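Local coordinates for protein prephenate dehydrogenase (Aquifex aeolicus, PDB 2G5C) that probably catalyses the NAD-dependent oxidative decarboxylation of prephenate to 3-(4-hydroxyphenyl)pyruvate on the pathway to tyrosine, at residues S87-Q95 against R153-W161; M1-V9 against F25-D33. All coordinates share one frame; numbering follows the deposited sequence.

Contact 1: residues S87-Q95 against R153-W161. With NAD (nicotinamide-adenine-dinucleotide), chain E.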
loop_
_atom_site.group_PDB
_atom_site.type_symbol
_atom_site.label_atom_id
_atom_site.label_comp_id
_atom_site.label_asym_id
_atom_site.label_seq_id
_atom_site.Cartn_x
_atom_site.Cartn_y
_atom_site.Cartn_z
ATOM N N SER A 87 23.855 -8.072 -37.066
ATOM C CA SER A 87 25.014 -8.899 -37.356
ATOM C C SER A 87 25.223 -9.741 -36.102
ATOM O O SER A 87 24.741 -9.380 -35.024
ATOM C CB SER A 87 26.248 -8.035 -37.610
ATOM O OG SER A 87 26.713 -7.451 -36.408
ATOM N N GLU A 88 25.932 -10.857 -36.242
ATOM C CA GLU A 88 26.196 -11.746 -35.115
ATOM C C GLU A 88 27.078 -11.065 -34.067
ATOM O O GLU A 88 27.302 -11.601 -32.986
ATOM C CB GLU A 88 26.891 -13.021 -35.606
ATOM C CG GLU A 88 26.169 -13.750 -36.729
ATOM C CD GLU A 88 24.773 -14.203 -36.343
ATOM O OE1 GLU A 88 24.628 -14.896 -35.313
ATOM O OE2 GLU A 88 23.818 -13.867 -37.076
ATOM N N ASP A 89 27.569 -9.878 -34.396
ATOM C CA ASP A 89 28.440 -9.117 -33.508
ATOM C C ASP A 89 27.649 -8.212 -32.549
ATOM O O ASP A 89 28.212 -7.625 -31.622
ATOM C CB ASP A 89 29.404 -8.290 -34.372
ATOM C CG ASP A 89 30.391 -7.472 -33.556
ATOM O OD1 ASP A 89 30.611 -7.788 -32.364
ATOM O OD2 ASP A 89 30.965 -6.514 -34.124
ATOM N N ALA A 90 26.342 -8.118 -32.762
ATOM C CA ALA A 90 25.491 -7.269 -31.931
ATOM C C ALA A 90 25.121 -7.870 -30.573
ATOM O O ALA A 90 25.085 -9.091 -30.406
ATOM C CB ALA A 90 24.212 -6.915 -32.696
ATOM N N THR A 91 24.846 -6.994 -29.611
ATOM C CA THR A 91 24.440 -7.401 -28.266
ATOM C C THR A 91 23.007 -6.936 -28.049
ATOM O O THR A 91 22.681 -5.778 -28.312
ATOM C CB THR A 91 25.321 -6.755 -27.180
ATOM O OG1 THR A 91 26.647 -7.288 -27.262
ATOM C CG2 THR A 91 24.749 -7.038 -25.791
ATOM N N VAL A 92 22.153 -7.840 -27.580
ATOM C CA VAL A 92 20.751 -7.512 -27.338
ATOM C C VAL A 92 20.357 -7.825 -25.901
ATOM O O VAL A 92 20.520 -8.954 -25.440
ATOM C CB VAL A 92 19.810 -8.302 -28.272
ATOM C CG1 VAL A 92 18.355 -7.938 -27.971
ATOM C CG2 VAL A 92 20.145 -8.007 -29.728
ATOM N N THR A 93 19.833 -6.821 -25.200
ATOM C CA THR A 93 19.414 -6.999 -23.812
ATOM C C THR A 93 18.049 -6.323 -23.642
ATOM O O THR A 93 17.599 -5.614 -24.538
ATOM C CB THR A 93 20.484 -6.409 -22.841
ATOM O OG1 THR A 93 20.190 -6.796 -21.492
ATOM C CG2 THR A 93 20.538 -4.894 -22.948
ATOM N N ASP A 94 17.377 -6.543 -22.514
ATOM C CA ASP A 94 16.055 -5.946 -22.327
ATOM C C ASP A 94 15.809 -5.280 -20.970
ATOM O O ASP A 94 16.698 -5.193 -20.118
ATOM C CB ASP A 94 14.971 -7.006 -22.575
ATOM C CG ASP A 94 14.878 -8.038 -21.441
ATOM O OD1 ASP A 94 15.922 -8.624 -21.064
ATOM O OD2 ASP A 94 13.755 -8.270 -20.933
ATOM N N GLN A 95 14.580 -4.804 -20.796
ATOM C CA GLN A 95 14.141 -4.145 -19.570
ATOM C C GLN A 95 12.859 -4.797 -19.067
ATOM O O GLN A 95 12.299 -4.374 -18.056
ATOM C CB GLN A 95 13.870 -2.659 -19.832
ATOM C CG GLN A 95 15.113 -1.826 -20.047
ATOM C CD GLN A 95 14.829 -0.336 -19.993
ATOM O OE1 GLN A 95 14.495 0.288 -21.001
ATOM N NE2 GLN A 95 14.951 0.240 -18.804
ATOM N N ARG A 153 29.495 -10.633 -23.298
ATOM C CA ARG A 153 28.298 -9.807 -23.433
ATOM C C ARG A 153 27.661 -9.513 -22.076
ATOM O O ARG A 153 27.076 -8.448 -21.879
ATOM C CB ARG A 153 27.283 -10.487 -24.352
ATOM C CG ARG A 153 27.633 -10.410 -25.831
ATOM C CD ARG A 153 26.494 -10.950 -26.684
ATOM N NE ARG A 153 26.653 -10.635 -28.102
ATOM C CZ ARG A 153 27.555 -11.195 -28.903
ATOM N NH1 ARG A 153 28.394 -12.107 -28.434
ATOM N NH2 ARG A 153 27.614 -10.844 -30.179
ATOM N N LEU A 154 27.775 -10.453 -21.143
ATOM C CA LEU A 154 27.214 -10.255 -19.806
ATOM C C LEU A 154 27.955 -9.120 -19.113
ATOM O O LEU A 154 27.343 -8.192 -18.582
ATOM C CB LEU A 154 27.352 -11.525 -18.963
ATOM C CG LEU A 154 26.855 -11.394 -17.516
ATOM C CD1 LEU A 154 25.344 -11.157 -17.513
ATOM C CD2 LEU A 154 27.195 -12.646 -16.725
ATOM N N LYS A 155 29.283 -9.205 -19.126
ATOM C CA LYS A 155 30.126 -8.196 -18.504
ATOM C C LYS A 155 29.864 -6.835 -19.127
ATOM O O LYS A 155 29.828 -5.823 -18.430
ATOM C CB LYS A 155 31.607 -8.564 -18.665
ATOM C CG LYS A 155 32.021 -9.834 -17.938
ATOM C CD LYS A 155 33.526 -10.057 -18.027
ATOM C CE LYS A 155 33.941 -11.362 -17.358
ATOM N NZ LYS A 155 33.574 -11.402 -15.914
ATOM N N LEU A 156 29.690 -6.814 -20.443
ATOM C CA LEU A 156 29.418 -5.571 -21.151
ATOM C C LEU A 156 28.148 -4.928 -20.594
ATOM O O LEU A 156 28.187 -3.829 -20.040
ATOM C CB LEU A 156 29.247 -5.848 -22.647
ATOM C CG LEU A 156 28.777 -4.683 -23.524
ATOM C CD1 LEU A 156 29.802 -3.566 -23.504
ATOM C CD2 LEU A 156 28.554 -5.180 -24.946
ATOM N N VAL A 157 27.028 -5.631 -20.739
ATOM C CA VAL A 157 25.737 -5.149 -20.265
ATOM C C VAL A 157 25.785 -4.739 -18.796
ATOM O O VAL A 157 25.155 -3.760 -18.402
ATOM C CB VAL A 157 24.645 -6.226 -20.469
ATOM C CG1 VAL A 157 23.322 -5.753 -19.893
ATOM C CG2 VAL A 157 24.490 -6.525 -21.954
ATOM N N LYS A 158 26.536 -5.488 -17.990
ATOM C CA LYS A 158 26.669 -5.183 -16.570
ATOM C C LYS A 158 27.323 -3.821 -16.375
ATOM O O LYS A 158 26.804 -2.970 -15.654
ATOM C CB LYS A 158 27.511 -6.247 -15.860
ATOM C CG LYS A 158 27.808 -5.912 -14.403
ATOM C CD LYS A 158 28.622 -6.998 -13.715
ATOM C CE LYS A 158 28.946 -6.611 -12.277
ATOM N NZ LYS A 158 29.785 -7.636 -11.594
ATOM N N ARG A 159 28.466 -3.617 -17.021
ATOM C CA ARG A 159 29.182 -2.351 -16.906
ATOM C C ARG A 159 28.336 -1.163 -17.348
ATOM O O ARG A 159 28.409 -0.091 -16.751
ATOM C CB ARG A 159 30.474 -2.386 -17.729
ATOM C CG ARG A 159 31.525 -3.358 -17.214
ATOM C CD ARG A 159 32.868 -3.120 -17.906
ATOM N NE ARG A 159 33.898 -4.065 -17.482
ATOM C CZ ARG A 159 33.872 -5.369 -17.742
ATOM N NH1 ARG A 159 32.862 -5.888 -18.428
ATOM N NH2 ARG A 159 34.855 -6.156 -17.319
ATOM N N VAL A 160 27.543 -1.354 -18.401
ATOM C CA VAL A 160 26.692 -0.288 -18.920
ATOM C C VAL A 160 25.682 0.161 -17.868
ATOM O O VAL A 160 25.538 1.353 -17.597
ATOM C CB VAL A 160 25.924 -0.744 -20.178
ATOM C CG1 VAL A 160 25.060 0.396 -20.702
ATOM C CG2 VAL A 160 26.904 -1.205 -21.244
ATOM N N TRP A 161 24.978 -0.800 -17.282
ATOM C CA TRP A 161 23.994 -0.488 -16.252
ATOM C C TRP A 161 24.652 0.253 -15.094
ATOM O O TRP A 161 24.100 1.217 -14.568
ATOM C CB TRP A 161 23.342 -1.772 -15.749
ATOM C CG TRP A 161 22.237 -2.266 -16.630
ATOM C CD1 TRP A 161 22.148 -3.491 -17.223
ATOM C CD2 TRP A 161 21.025 -1.573 -16.956
ATOM N NE1 TRP A 161 20.952 -3.608 -17.891
ATOM C CE2 TRP A 161 20.244 -2.445 -17.742
ATOM C CE3 TRP A 161 20.522 -0.298 -16.657
ATOM C CZ2 TRP A 161 18.981 -2.086 -18.235
ATOM C CZ3 TRP A 161 19.270 0.059 -17.146
ATOM C CH2 TRP A 161 18.514 -0.833 -17.925
HETATM P PA NAD E . 5.625 2.896 -22.408
HETATM O O1A NAD E . 6.030 4.200 -21.861
HETATM O O2A NAD E . 4.147 2.716 -22.683
HETATM O O5B NAD E . 6.496 2.667 -23.721
HETATM C C5B NAD E . 6.327 1.504 -24.478
HETATM C C4B NAD E . 6.682 1.802 -25.923
HETATM O O4B NAD E . 6.446 0.600 -26.607
HETATM C C3B NAD E . 5.751 2.849 -26.577
HETATM O O3B NAD E . 6.465 3.984 -27.051
HETATM C C2B NAD E . 5.040 2.044 -27.668
HETATM O O2B NAD E . 4.656 2.763 -28.821
HETATM C C1B NAD E . 6.077 0.971 -27.902
HETATM N N9A NAD E . 5.691 -0.263 -28.608
HETATM C C8A NAD E . 4.557 -1.030 -28.472
HETATM N N7A NAD E . 4.637 -2.069 -29.320
HETATM C C5A NAD E . 5.803 -1.986 -29.999
HETATM C C6A NAD E . 6.423 -2.764 -30.988
HETATM N N6A NAD E . 5.847 -3.858 -31.454
HETATM N N1A NAD E . 7.669 -2.381 -31.489
HETATM C C2A NAD E . 8.302 -1.231 -31.016
HETATM N N3A NAD E . 7.697 -0.455 -30.038
HETATM C C4A NAD E . 6.472 -0.839 -29.549
HETATM O O3 NAD E . 6.098 1.666 -21.438
HETATM P PN NAD E . 7.332 1.696 -20.409
HETATM O O1N NAD E . 8.402 2.533 -20.985
HETATM O O2N NAD E . 6.805 2.119 -19.083
HETATM O O5D NAD E . 7.850 0.177 -20.229
HETATM C C5D NAD E . 8.416 -0.543 -21.307
HETATM C C4D NAD E . 8.953 -1.928 -20.882
HETATM O O4D NAD E . 9.691 -1.810 -19.677
HETATM C C3D NAD E . 7.946 -3.062 -20.650
HETATM O O3D NAD E . 8.390 -4.217 -21.365
HETATM C C2D NAD E . 7.932 -3.311 -19.149
HETATM O O2D NAD E . 7.719 -4.679 -18.813
HETATM C C1D NAD E . 9.288 -2.761 -18.712
HETATM N N1N NAD E . 9.348 -2.111 -17.365
HETATM C C2N NAD E . 8.437 -1.097 -17.080
HETATM C C3N NAD E . 8.465 -0.466 -15.829
HETATM C C7N NAD E . 7.477 0.626 -15.538
HETATM O O7N NAD E . 7.531 1.220 -14.308
HETATM N N7N NAD E . 6.569 1.038 -16.404
HETATM C C4N NAD E . 9.431 -0.880 -14.869
HETATM C C5N NAD E . 10.350 -1.911 -15.171
HETATM C C6N NAD E . 10.296 -2.524 -16.434
HETATM O O HOH W 1 19.440 -5.484 -19.316
#
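Arg153 and Ala90 meet at one end of a helix-on-strand contact in the Rossmann-type nucleotide-binding domain, where residues 153-161, part of helix 151-163, cross strand 91-94 at 53°. The guanidinium presents its edge to the Ala90 carbonyl, with NE and NH2 both directed at Ala90 O, at 3.2 and 3.1 Å; because the place of that oxygen is less sure, the fork should be read with some caution. With CG anti to the carbonyl carbon (chi1 -76°), the extended arginine chain slides past Thr91 in the opposite direction, Arg153 CG 3.6 Å from Thr91 OG1. In the middle, Val157 bridges two threonines on the same face of the strand: CG2 touches Thr91 CG2, while CG1 meets Thr93 tip to tip, 3.7 Å from OG1. Toward the cofactor end, Trp161 turns its edge to Gln95, whose amide is tilted 50° from the indole.

A second shell positions these groups. Asp150 forms a salt bridge with Arg153 NH1, Val115 O takes a hydrogen bond from Thr93 OG1, and Tyr136 OH binds Gln95 NE2. Were Arg153 an alanine, Ala90 O would probably lose both N-H donors and Asp150 its cationic mate. One water joins the two elements at the Trp161 end, donating to Thr93 OG1 (2.6 Å) and Asp94 O (2.9 Å) while its oxygen accepts from Trp161 NE1 at 2.8 Å.

Contact 2: residues M1-V9 against F25-D33; sequences MQNVLIVGV and FKGKIYGYD. With NAD (nicotinamide-adenine-dinucleotide), chain E.
Val4 and Tyr30 share the shortest rung of a parallel strand pair, Tyr30 N to Val4 O at 2.6 Å and almost straight. Strands 3-7 and 28-32 belong to the first beta-alpha-beta unit of a Rossmann fold, and six backbone hydrogen bonds, from Lys28 N to Gly8 N, alternate between them. The packing is tight over the centre and the cofactor end. Ile6 and Ile29 lie side by side on one face, with Leu5 and Val7 beside Tyr30 and Tyr32 on the other. Gly31 has no side chain where Val9 CG2 sits, 4.0 Å from Gly31 CA; a CB there would clash with it.

Asp33 then joins both strand ends to NAD. Its CG, anti to the backbone N (chi1 -160°), turns the carboxylate so that OD1 accepts a hydrogen bond from NAD O2B (2.6 Å) and OD2 one from NAD O3B (2.7 Å). OD2 also accepts a hydrogen bond from Val9 N, at 2.8 Å, through its anti lone pair. An acidic residue at this point, holding both adenosine ribose hydroxyls, is a hallmark of NAD-binding Rossmann domains.

The opposite end is looser and more exposed. Met1, modelled as selenomethionine, is poorly ordered and only brushes Phe25, and Gln2 and Lys28 are exposed; even so, Phe25 CZ packs 3.5 Å from Val4 CG2.

Helix 11-22 covers the Ile6 and Ile29 face through Phe16 and Arg21, strand 65-68 continues the sheet beyond strand 3-7, and helix 36-44 closes over Val9 and Asp33.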
loop_
_atom_site.group_PDB
_atom_site.type_symbol
_atom_site.label_atom_id
_atom_site.label_comp_id
_atom_site.label_asym_id
_atom_site.label_seq_id
_atom_site.Cartn_x
_atom_site.Cartn_y
_atom_site.Cartn_z
HETATM N N MSE A 1 30.082 -1.493 -29.368
HETATM C CA MSE A 1 29.108 -0.467 -28.893
HETATM C C MSE A 1 29.418 0.925 -29.431
HETATM O O MSE A 1 30.522 1.435 -29.254
HETATM C CB MSE A 1 29.092 -0.423 -27.362
HETATM C CG MSE A 1 28.406 0.806 -26.787
HETATM SE SE MSE A 1 28.364 0.836 -24.851
HETATM C CE MSE A 1 26.468 0.515 -24.614
ATOM N N GLN A 2 28.431 1.528 -30.085
ATOM C CA GLN A 2 28.551 2.870 -30.647
ATOM C C GLN A 2 27.254 3.223 -31.365
ATOM O O GLN A 2 26.905 4.395 -31.508
ATOM C CB GLN A 2 29.731 2.954 -31.615
ATOM C CG GLN A 2 30.666 4.121 -31.322
ATOM C CD GLN A 2 31.198 4.098 -29.896
ATOM O OE1 GLN A 2 30.458 4.317 -28.937
ATOM N NE2 GLN A 2 32.489 3.820 -29.752
ATOM N N ASN A 3 26.550 2.196 -31.824
ATOM C CA ASN A 3 25.261 2.373 -32.484
ATOM C C ASN A 3 24.218 1.747 -31.565
ATOM O O ASN A 3 23.910 0.559 -31.673
ATOM C CB ASN A 3 25.235 1.673 -33.841
ATOM C CG ASN A 3 26.067 2.393 -34.879
ATOM O OD1 ASN A 3 25.877 3.584 -35.120
ATOM N ND2 ASN A 3 26.994 1.672 -35.505
ATOM N N VAL A 4 23.693 2.551 -30.650
ATOM C CA VAL A 4 22.696 2.076 -29.700
ATOM C C VAL A 4 21.289 2.166 -30.275
ATOM O O VAL A 4 20.889 3.207 -30.790
ATOM C CB VAL A 4 22.738 2.898 -28.392
ATOM C CG1 VAL A 4 21.620 2.448 -27.452
ATOM C CG2 VAL A 4 24.097 2.749 -27.727
ATOM N N LEU A 5 20.543 1.071 -30.178
ATOM C CA LEU A 5 19.174 1.042 -30.672
ATOM C C LEU A 5 18.183 0.849 -29.533
ATOM O O LEU A 5 18.224 -0.158 -28.826
ATOM C CB LEU A 5 18.976 -0.088 -31.682
ATOM C CG LEU A 5 17.519 -0.230 -32.141
ATOM C CD1 LEU A 5 17.109 1.003 -32.931
ATOM C CD2 LEU A 5 17.353 -1.486 -32.983
ATOM N N ILE A 6 17.296 1.819 -29.366
ATOM C CA ILE A 6 16.270 1.741 -28.338
ATOM C C ILE A 6 15.015 1.197 -29.014
ATOM O O ILE A 6 14.453 1.854 -29.890
ATOM C CB ILE A 6 15.928 3.135 -27.760
ATOM C CG1 ILE A 6 17.159 3.755 -27.090
ATOM C CG2 ILE A 6 14.750 3.016 -26.792
ATOM C CD1 ILE A 6 17.682 2.997 -25.887
ATOM N N VAL A 7 14.594 -0.006 -28.637
ATOM C CA VAL A 7 13.379 -0.589 -29.206
ATOM C C VAL A 7 12.256 -0.301 -28.221
ATOM O O VAL A 7 12.243 -0.826 -27.106
ATOM C CB VAL A 7 13.507 -2.113 -29.410
ATOM C CG1 VAL A 7 12.139 -2.711 -29.700
ATOM C CG2 VAL A 7 14.459 -2.404 -30.579
ATOM N N GLY A 8 11.312 0.536 -28.644
ATOM C CA GLY A 8 10.221 0.926 -27.771
ATOM C C GLY A 8 10.686 2.198 -27.081
ATOM O O GLY A 8 11.286 2.152 -26.003
ATOM N N VAL A 9 10.426 3.338 -27.710
ATOM C CA VAL A 9 10.847 4.619 -27.158
ATOM C C VAL A 9 9.765 5.222 -26.267
ATOM O O VAL A 9 9.044 6.133 -26.672
ATOM C CB VAL A 9 11.198 5.628 -28.286
ATOM C CG1 VAL A 9 11.879 6.852 -27.694
ATOM C CG2 VAL A 9 12.099 4.968 -29.319
ATOM N N PHE A 25 28.018 9.209 -22.782
ATOM C CA PHE A 25 27.985 8.553 -24.086
ATOM C C PHE A 25 28.074 9.590 -25.202
ATOM O O PHE A 25 27.406 10.621 -25.156
ATOM C CB PHE A 25 26.698 7.741 -24.239
ATOM C CG PHE A 25 26.686 6.842 -25.444
ATOM C CD1 PHE A 25 27.580 5.778 -25.542
ATOM C CD2 PHE A 25 25.776 7.050 -26.475
ATOM C CE1 PHE A 25 27.567 4.932 -26.652
ATOM C CE2 PHE A 25 25.752 6.211 -27.588
ATOM C CZ PHE A 25 26.649 5.150 -27.676
ATOM N N LYS A 26 28.898 9.309 -26.207
ATOM C CA LYS A 26 29.073 10.227 -27.328
ATOM C C LYS A 26 28.684 9.587 -28.659
ATOM O O LYS A 26 28.705 10.243 -29.701
ATOM C CB LYS A 26 30.531 10.697 -27.396
ATOM C CG LYS A 26 31.019 11.444 -26.155
ATOM C CD LYS A 26 30.300 12.777 -25.990
ATOM C CE LYS A 26 30.811 13.545 -24.779
ATOM N NZ LYS A 26 30.540 12.827 -23.502
ATOM N N GLY A 27 28.326 8.306 -28.617
ATOM C CA GLY A 27 27.945 7.596 -29.827
ATOM C C GLY A 27 26.555 7.943 -30.321
ATOM O O GLY A 27 25.962 8.928 -29.886
ATOM N N LYS A 28 26.031 7.132 -31.233
ATOM C CA LYS A 28 24.701 7.362 -31.790
ATOM C C LYS A 28 23.627 6.557 -31.076
ATOM O O LYS A 28 23.835 5.396 -30.721
ATOM C CB LYS A 28 24.681 7.018 -33.283
ATOM C CG LYS A 28 25.215 8.122 -34.187
ATOM C CD LYS A 28 24.239 9.288 -34.245
ATOM C CE LYS A 28 24.832 10.487 -34.968
ATOM N NZ LYS A 28 26.025 11.022 -34.252
ATOM N N ILE A 29 22.477 7.189 -30.863
ATOM C CA ILE A 29 21.353 6.538 -30.206
ATOM C C ILE A 29 20.174 6.578 -31.161
ATOM O O ILE A 29 19.680 7.644 -31.515
ATOM C CB ILE A 29 20.979 7.245 -28.893
ATOM C CG1 ILE A 29 22.163 7.184 -27.924
ATOM C CG2 ILE A 29 19.772 6.573 -28.272
ATOM C CD1 ILE A 29 21.942 7.920 -26.622
ATOM N N TYR A 30 19.735 5.401 -31.580
ATOM C CA TYR A 30 18.632 5.278 -32.517
ATOM C C TYR A 30 17.407 4.697 -31.835
ATOM O O TYR A 30 17.497 4.149 -30.732
ATOM C CB TYR A 30 19.047 4.370 -33.678
ATOM C CG TYR A 30 20.196 4.903 -34.493
ATOM C CD1 TYR A 30 20.019 5.980 -35.358
ATOM C CD2 TYR A 30 21.467 4.335 -34.398
ATOM C CE1 TYR A 30 21.076 6.479 -36.112
ATOM C CE2 TYR A 30 22.533 4.827 -35.146
ATOM C CZ TYR A 30 22.331 5.899 -36.002
ATOM O OH TYR A 30 23.381 6.393 -36.752
ATOM N N GLY A 31 16.266 4.806 -32.502
ATOM C CA GLY A 31 15.045 4.280 -31.933
ATOM C C GLY A 31 14.125 3.630 -32.942
ATOM O O GLY A 31 14.100 3.998 -34.117
ATOM N N TYR A 32 13.385 2.632 -32.471
ATOM C CA TYR A 32 12.410 1.915 -33.281
ATOM C C TYR A 32 11.152 1.828 -32.439
ATOM O O TYR A 32 11.189 1.372 -31.295
ATOM C CB TYR A 32 12.878 0.499 -33.625
ATOM C CG TYR A 32 11.750 -0.371 -34.142
ATOM C CD1 TYR A 32 11.050 -0.024 -35.297
ATOM C CD2 TYR A 32 11.339 -1.503 -33.440
ATOM C CE1 TYR A 32 9.962 -0.781 -35.737
ATOM C CE2 TYR A 32 10.250 -2.267 -33.870
ATOM C CZ TYR A 32 9.568 -1.898 -35.015
ATOM O OH TYR A 32 8.475 -2.628 -35.425
ATOM N N ASP A 33 10.040 2.270 -33.009
ATOM C CA ASP A 33 8.770 2.262 -32.308
ATOM C C ASP A 33 7.665 2.216 -33.354
ATOM O O ASP A 33 7.824 2.759 -34.448
ATOM C CB ASP A 33 8.648 3.536 -31.469
ATOM C CG ASP A 33 7.622 3.412 -30.364
ATOM O OD1 ASP A 33 6.419 3.267 -30.667
ATOM O OD2 ASP A 33 8.030 3.458 -29.182
HETATM P PA NAD E . 5.625 2.896 -22.408
HETATM O O1A NAD E . 6.030 4.200 -21.861
HETATM O O2A NAD E . 4.147 2.716 -22.683
HETATM O O5B NAD E . 6.496 2.667 -23.721
HETATM C C5B NAD E . 6.327 1.504 -24.478
HETATM C C4B NAD E . 6.682 1.802 -25.923
HETATM O O4B NAD E . 6.446 0.600 -26.607
HETATM C C3B NAD E . 5.751 2.849 -26.577
HETATM O O3B NAD E . 6.465 3.984 -27.051
HETATM C C2B NAD E . 5.040 2.044 -27.668
HETATM O O2B NAD E . 4.656 2.763 -28.821
HETATM C C1B NAD E . 6.077 0.971 -27.902
HETATM N N9A NAD E . 5.691 -0.263 -28.608
HETATM C C8A NAD E . 4.557 -1.030 -28.472
HETATM N N7A NAD E . 4.637 -2.069 -29.320
HETATM C C5A NAD E . 5.803 -1.986 -29.999
HETATM C C6A NAD E . 6.423 -2.764 -30.988
HETATM N N6A NAD E . 5.847 -3.858 -31.454
HETATM N N1A NAD E . 7.669 -2.381 -31.489
HETATM C C2A NAD E . 8.302 -1.231 -31.016
HETATM N N3A NAD E . 7.697 -0.455 -30.038
HETATM C C4A NAD E . 6.472 -0.839 -29.549
HETATM O O3 NAD E . 6.098 1.666 -21.438
HETATM P PN NAD E . 7.332 1.696 -20.409
HETATM O O1N NAD E . 8.402 2.533 -20.985
HETATM O O2N NAD E . 6.805 2.119 -19.083
HETATM O O5D NAD E . 7.850 0.177 -20.229
HETATM C C5D NAD E . 8.416 -0.543 -21.307
HETATM C C4D NAD E . 8.953 -1.928 -20.882
HETATM O O4D NAD E . 9.691 -1.810 -19.677
HETATM C C3D NAD E . 7.946 -3.062 -20.650
HETATM O O3D NAD E . 8.390 -4.217 -21.365
HETATM C C2D NAD E . 7.932 -3.311 -19.149
HETATM O O2D NAD E . 7.719 -4.679 -18.813
HETATM C C1D NAD E . 9.288 -2.761 -18.712
HETATM N N1N NAD E . 9.348 -2.111 -17.365
HETATM C C2N NAD E . 8.437 -1.097 -17.080
HETATM C C3N NAD E . 8.465 -0.466 -15.829
HETATM C C7N NAD E . 7.477 0.626 -15.538
HETATM O O7N NAD E . 7.531 1.220 -14.308
HETATM N N7N NAD E . 6.569 1.038 -16.404
HETATM C C4N NAD E . 9.431 -0.880 -14.869
HETATM C C5N NAD E . 10.350 -1.911 -15.171
HETATM C C6N NAD E . 10.296 -2.524 -16.434
#

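In the fold
From the N terminus, the chain first makes contact 2: strand 3-7, helix 11-22 and strand 28-32 form a compact beta-alpha-beta unit, its loop closed after only 15 intervening residues. Contact 1 opens later, the chain having passed through strand 65-68 on the way, and spans 57 residues before helix 151-163 returns to strand 91-94. The two loops therefore follow in series, neither enclosing nor crossing the other. Both build on the same sheet, where strand 65-68 separates strand 3-7 from strand 91-94. Their centres lie about 13 Å apart, Val160 CG2 packs against Met1 CE at 3.8 Å, and they reach different parts of NAD: the adenosine side and the nicotinamide ring.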